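Local coordinates for dihydropteroate synthase (Burkholderia cenocepacia, PDB 2Y5S), which catalyses the condensation of 6-hydroxymethyl-7,8-dihydropterin diphosphate with para-aminobenzoate to give 7,8-dihydropteroate, the precursor of dihydrofolate in folate biosynthesis, at the interface of chains A and B. Coordinates in Å, arbitrary orientation; residue numbers count along the deposited sequence, not the author numbering. Chains: chain A/B, Dihydropteroate synthase.

The interface of chains A and B. Residues chain A 207, 210-211, 241, 260; chain B 283, 286-287, 290.
The C-terminal helix 274-291 of chain B packs against helix 204-211 of chain A, with helix 251-263 and the A:Val241 loop of chain A flanking it. Dihydropteroate synthases are TIM barrels, and here the last helix of one barrel lies on the surface of its neighbour. The interface is two-fold symmetric, so the same contact recurs with the chains exchanged; DHPS enzymes are commonly dimeric, which makes this pairing probably the physiological one.

The ring of A:Tyr207 leans against the helix of chain B, with a face on B:Ala286 and an edge toward B:Val287. The methyl CB of B:Ala286 sits over the centre of that face, 3.5 Å above the plane, in a CH-pi contact. With CG anti to its own carbonyl carbon (chi1 -76°), the tyrosine swings its ring toward B:Ala286, while CB stays at the base against the methyl of B:Ala290. That second alanine, one turn further along the helix, also presses against the tyrosine backbone, its CB 3.3 Å from the carbonyl O of A:Tyr207. The small side chain of B:Ala286 probably lets the ring come close to the helix.

B:Val287 fills the angle between the two helices of chain A with both branches. Its CG2 lies in the plane of the A:Tyr207 ring, at the edge, 3.8 Å from CD1, and also reaches CD2 of A:Leu210 at 3.7 Å; the leucine and valine side chains cross at about a right angle. CG1, anti to the valine's backbone N (chi1 172°), turns toward A:Cys260 and the backbone of A:Ala211. The thiol sulfur SG of A:Cys260 touches both methyls, lying 3.7 Å from CG2.

Toward the hydroxyl end of the tyrosine ring, on the side of its plane where B:Ala286 sits, A:Val241 divides its contacts: CG1 meets CB of B:Ala286 at 3.9 Å, whereas CG2 packs on CG2 of B:Val283.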
# COMPACT_ATOMS: atom_id res chain seq x y z
N TYR A 207 -2.54 7.04 -14.48
CA TYR A 207 -2.11 7.62 -13.21
C TYR A 207 -2.77 8.96 -12.92
O TYR A 207 -2.95 9.30 -11.77
CB TYR A 207 -0.58 7.69 -13.10
CG TYR A 207 -0.03 6.32 -12.80
CD1 TYR A 207 -0.08 5.81 -11.50
CD2 TYR A 207 0.49 5.53 -13.81
CE1 TYR A 207 0.39 4.55 -11.22
CE2 TYR A 207 0.96 4.25 -13.53
CZ TYR A 207 0.91 3.78 -12.23
OH TYR A 207 1.36 2.53 -11.92
N LEU A 210 -6.04 7.81 -11.37
CA LEU A 210 -5.87 7.30 -10.00
C LEU A 210 -5.61 8.46 -9.04
O LEU A 210 -6.22 8.55 -7.97
CB LEU A 210 -4.74 6.28 -9.96
CG LEU A 210 -4.43 5.59 -8.64
CD1 LEU A 210 -5.72 5.11 -7.93
CD2 LEU A 210 -3.45 4.42 -8.86
N ALA A 211 -4.74 9.38 -9.44
CA ALA A 211 -4.46 10.57 -8.62
C ALA A 211 -5.70 11.43 -8.39
O ALA A 211 -5.87 11.98 -7.31
CB ALA A 211 -3.34 11.42 -9.23
N VAL A 241 5.76 0.81 -14.45
CA VAL A 241 6.50 1.60 -13.46
C VAL A 241 7.44 0.76 -12.60
O VAL A 241 8.21 1.32 -11.82
CB VAL A 241 5.57 2.47 -12.55
CG1 VAL A 241 4.62 3.34 -13.39
CG2 VAL A 241 4.77 1.64 -11.56
N CYS A 260 -3.99 3.11 -2.78
CA CYS A 260 -4.13 4.44 -3.35
C CYS A 260 -5.58 4.72 -3.73
O CYS A 260 -6.11 5.78 -3.43
CB CYS A 260 -3.26 4.57 -4.60
SG CYS A 260 -3.33 6.23 -5.33
N VAL B 283 4.78 2.66 -7.68
CA VAL B 283 3.40 3.02 -7.93
C VAL B 283 3.07 4.34 -7.22
O VAL B 283 2.49 5.23 -7.81
CB VAL B 283 2.45 1.90 -7.50
CG1 VAL B 283 0.96 2.38 -7.59
CG2 VAL B 283 2.70 0.63 -8.36
N ALA B 286 4.56 7.30 -9.08
CA ALA B 286 3.83 7.55 -10.32
C ALA B 286 2.51 8.32 -10.10
O ALA B 286 2.14 9.20 -10.87
CB ALA B 286 3.55 6.25 -11.07
N VAL B 287 1.79 7.96 -9.03
CA VAL B 287 0.59 8.69 -8.62
C VAL B 287 0.93 10.12 -8.25
O VAL B 287 0.28 11.05 -8.70
CB VAL B 287 -0.10 8.00 -7.40
CG1 VAL B 287 -1.24 8.87 -6.87
CG2 VAL B 287 -0.62 6.61 -7.80
N ALA B 290 1.77 12.16 -11.30
CA ALA B 290 0.54 12.54 -12.00
C ALA B 290 -0.21 13.64 -11.24
O ALA B 290 -0.69 14.57 -11.85
CB ALA B 290 -0.37 11.33 -12.23